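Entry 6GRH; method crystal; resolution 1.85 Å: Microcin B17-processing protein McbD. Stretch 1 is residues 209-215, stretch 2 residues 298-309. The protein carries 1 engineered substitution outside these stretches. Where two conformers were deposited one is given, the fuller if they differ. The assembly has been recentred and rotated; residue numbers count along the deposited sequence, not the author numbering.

Stretch 1 (209-215) GDIRIFD
Stretch 2, residues 298-309: SFTDLCENTVLL

Residues 210-215 form an extended strand, with phi near -120° to -140° and psi near 120° to 155° until Asp215 (-83°/110°). Gly209 precedes it, the first residue to leave a helix. Residues 298-304 continue a helix that begins earlier in the chain; phi is -54° to -68° and psi -42° to -52° over 298-303. The helix and strand axes approach to 10.4 Å, and their N-to-C directions differ by 39°. In the register, Ile211 CA lies 8.9 Å from Phe299 CA. Arg212 CA lies 7.6 Å from Cys303 CA. Phe214 CA lies 8.7 Å from Leu308 CA. No hydrogen bond crosses between the stretches. Packing of side chains, and of the Phe299 ring on strand backbone, joins them; 329 Å² is buried, both sides summed.

Ser298 makes no contact with the strand; its backbone O accepts from Leu302 N at 3.2 Å. Phe299 is buried. Its CA-to-CB bond points sideways, but chi1 t (-179°) and chi2 66° bring the ring end nearer the strand. Phe299 CZ lies 3.7 Å from Asp210 O and 3.9 Å from Arg212 CG, both oblique to the ring. The Ile211 C atom sits at the ring edge, 4.4 Å from Phe299 CZ. A long, flat side chain suits this place because it reaches the strand backbone. Ile211 itself points away.

Leu302 is buried but faces sideways, without contact. One turn after Phe299, Cys303 (chi1 m) places SG 3.5 Å from Arg212 CG. Its small side chain fits where the CA atoms come closest. Arg212 points toward the helix, with chi1, chi2 and chi3 all m and chi4 -74°. Its CG packs on Phe299 and Cys303, and its guanidinium lies obliquely near Cys303, with Arg212 NH1 3.7 Å from Cys303 CB. NE and NH2 are hydrogen-bonded elsewhere in the structure.

Cys303 N to Phe299 O (3.0 Å) and Glu304 N to Thr300 O (2.9 Å) are helical i to i+4 bonds. Glu304 points away. Asn305, at -100°/9°, turns the chain, and its ND2 donates to Asp301 O at 2.9 Å.

Thr306 then becomes extended (-89°/127°) and points toward the strand. With chi1 m, OG1 donates to Leu302 O at 2.7 Å. Its methyl CG2 lies over one face of the Phe214 ring, 4.0 Å from the centroid of that ring and 11° off the normal. This is a CH-pi contact. Threonine suits the site by combining a polar anchor with a methyl group.

Phe214 is buried and points toward stretch 2, with chi1 m and chi2 -53°. Val307 (-113°/129°) and Leu308 (-96°/134°) are strand. Leu308 starts sideways, but chi1 m and chi2 t carry CD2 to 3.9 Å from Phe214 CD1, an apolar contact.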

# COMPACT_ATOMS: atom_id res chain seq x y z
N GLY E 209 -33.62 32.40 5.92
CA GLY E 209 -34.19 33.69 5.53
C GLY E 209 -35.33 33.51 4.55
O GLY E 209 -36.18 32.65 4.76
N ASP E 210 -35.35 34.31 3.48
CA ASP E 210 -36.37 34.19 2.42
C ASP E 210 -35.78 34.35 1.04
O ASP E 210 -34.72 34.98 0.87
CB ASP E 210 -37.47 35.23 2.62
CG ASP E 210 -38.22 35.01 3.91
OD1 ASP E 210 -39.02 34.03 3.98
OD2 ASP E 210 -37.96 35.77 4.87
N ILE E 211 -36.47 33.77 0.05
CA ILE E 211 -36.05 33.88 -1.34
C ILE E 211 -37.16 34.33 -2.27
O ILE E 211 -38.35 34.10 -2.01
CB ILE E 211 -35.48 32.56 -1.88
CG1 ILE E 211 -36.54 31.45 -1.85
CG2 ILE E 211 -34.24 32.15 -1.08
CD1 ILE E 211 -36.17 30.24 -2.66
N ARG E 212 -36.74 34.96 -3.37
CA ARG E 212 -37.60 35.26 -4.49
C ARG E 212 -36.90 34.79 -5.77
O ARG E 212 -35.68 34.90 -5.90
CB ARG E 212 -37.90 36.76 -4.56
CG ARG E 212 -38.57 37.36 -3.32
CD ARG E 212 -39.98 36.85 -3.03
NE ARG E 212 -40.98 37.32 -4.00
CZ ARG E 212 -41.48 38.56 -4.07
NH1 ARG E 212 -41.11 39.49 -3.20
NH2 ARG E 212 -42.37 38.87 -5.01
N ILE E 213 -37.68 34.25 -6.70
CA ILE E 213 -37.18 33.72 -7.96
C ILE E 213 -37.96 34.39 -9.09
O ILE E 213 -39.16 34.22 -9.18
CB ILE E 213 -37.37 32.20 -8.05
CG1 ILE E 213 -36.76 31.49 -6.84
CG2 ILE E 213 -36.79 31.67 -9.37
CD1 ILE E 213 -37.04 30.00 -6.78
N PHE E 214 -37.26 35.11 -9.96
CA PHE E 214 -37.87 35.81 -11.05
C PHE E 214 -37.28 35.36 -12.40
O PHE E 214 -36.07 35.19 -12.52
CB PHE E 214 -37.63 37.31 -10.87
CG PHE E 214 -38.27 37.90 -9.64
CD1 PHE E 214 -39.62 37.72 -9.38
CD2 PHE E 214 -37.52 38.67 -8.76
CE1 PHE E 214 -40.22 38.29 -8.25
CE2 PHE E 214 -38.12 39.24 -7.63
CZ PHE E 214 -39.46 39.05 -7.38
N ASP E 215 -38.14 35.18 -13.40
CA ASP E 215 -37.71 35.10 -14.79
C ASP E 215 -37.56 36.54 -15.30
O ASP E 215 -38.57 37.24 -15.47
CB ASP E 215 -38.75 34.32 -15.61
CG ASP E 215 -38.31 34.08 -17.06
OD1 ASP E 215 -37.91 35.05 -17.75
OD2 ASP E 215 -38.38 32.93 -17.53
N SER E 298 -30.67 45.54 0.24
CA SER E 298 -30.47 45.13 -1.16
C SER E 298 -31.62 44.22 -1.61
O SER E 298 -32.19 44.42 -2.70
CB SER E 298 -29.11 44.45 -1.34
OG SER E 298 -28.05 45.37 -1.12
N PHE E 299 -31.99 43.25 -0.76
CA PHE E 299 -33.08 42.29 -1.03
C PHE E 299 -34.43 42.99 -1.15
O PHE E 299 -35.15 42.80 -2.13
CB PHE E 299 -33.13 41.22 0.08
CG PHE E 299 -34.19 40.18 -0.09
CD1 PHE E 299 -34.14 39.28 -1.16
CD2 PHE E 299 -35.24 40.06 0.82
CE1 PHE E 299 -35.11 38.29 -1.31
CE2 PHE E 299 -36.22 39.09 0.67
CZ PHE E 299 -36.15 38.19 -0.39
N THR E 300 -34.78 43.81 -0.16
CA THR E 300 -36.06 44.54 -0.18
C THR E 300 -36.14 45.54 -1.32
O THR E 300 -37.16 45.59 -2.00
CB THR E 300 -36.33 45.29 1.13
OG1 THR E 300 -35.20 46.11 1.44
CG2 THR E 300 -36.58 44.31 2.27
N ASP E 301 -35.09 46.33 -1.53
CA ASP E 301 -35.05 47.27 -2.65
C ASP E 301 -35.33 46.61 -4.02
O ASP E 301 -36.07 47.17 -4.84
CB ASP E 301 -33.72 48.01 -2.71
CG ASP E 301 -33.60 48.86 -3.95
OD1 ASP E 301 -34.30 49.90 -4.06
OD2 ASP E 301 -32.84 48.46 -4.85
N LEU E 302 -34.75 45.43 -4.26
CA LEU E 302 -35.04 44.71 -5.50
C LEU E 302 -36.49 44.20 -5.55
O LEU E 302 -37.21 44.47 -6.52
CB LEU E 302 -34.04 43.56 -5.74
CG LEU E 302 -32.66 43.99 -6.23
CD1 LEU E 302 -31.71 42.82 -6.23
CD2 LEU E 302 -32.72 44.60 -7.62
N CYS E 303 -36.93 43.51 -4.50
CA CYS E 303 -38.23 42.82 -4.50
C CYS E 303 -39.42 43.78 -4.51
O CYS E 303 -40.37 43.55 -5.25
CB CYS E 303 -38.36 41.90 -3.29
SG CYS E 303 -37.18 40.56 -3.26
N GLU E 304 -39.36 44.83 -3.70
CA GLU E 304 -40.42 45.82 -3.63
C GLU E 304 -40.57 46.69 -4.90
O GLU E 304 -41.63 47.26 -5.12
CB GLU E 304 -40.22 46.71 -2.40
CG GLU E 304 -40.32 45.99 -1.05
CD GLU E 304 -40.20 46.95 0.12
OE1 GLU E 304 -40.57 48.14 -0.04
OE2 GLU E 304 -39.74 46.54 1.20
N ASN E 305 -39.51 46.79 -5.70
CA ASN E 305 -39.55 47.52 -6.98
C ASN E 305 -39.71 46.63 -8.22
O ASN E 305 -39.61 47.13 -9.35
CB ASN E 305 -38.31 48.41 -7.12
CG ASN E 305 -38.38 49.63 -6.23
OD1 ASN E 305 -39.02 50.63 -6.59
ND2 ASN E 305 -37.73 49.55 -5.07
N THR E 306 -39.97 45.33 -8.02
CA THR E 306 -40.20 44.41 -9.14
C THR E 306 -41.70 44.36 -9.55
O THR E 306 -42.57 44.14 -8.72
CB THR E 306 -39.68 43.01 -8.80
OG1 THR E 306 -38.27 43.10 -8.57
CG2 THR E 306 -39.96 42.02 -9.94
N VAL E 307 -41.95 44.57 -10.84
CA VAL E 307 -43.29 44.48 -11.41
C VAL E 307 -43.29 43.28 -12.35
O VAL E 307 -42.42 43.16 -13.21
CB VAL E 307 -43.67 45.76 -12.19
CG1 VAL E 307 -44.95 45.58 -12.99
CG2 VAL E 307 -43.81 46.94 -11.24
N LEU E 308 -44.27 42.40 -12.19
CA LEU E 308 -44.37 41.20 -13.00
C LEU E 308 -45.32 41.41 -14.17
O LEU E 308 -46.41 41.96 -13.98
CB LEU E 308 -44.86 40.04 -12.12
CG LEU E 308 -44.00 39.73 -10.89
CD1 LEU E 308 -44.66 38.67 -10.02
CD2 LEU E 308 -42.59 39.30 -11.30
N LEU E 309 -44.92 41.00 -15.37
CA LEU E 309 -45.83 41.00 -16.54
C LEU E 309 -47.01 40.04 -16.30
O LEU E 309 -48.13 40.36 -16.65
CB LEU E 309 -45.11 40.66 -17.87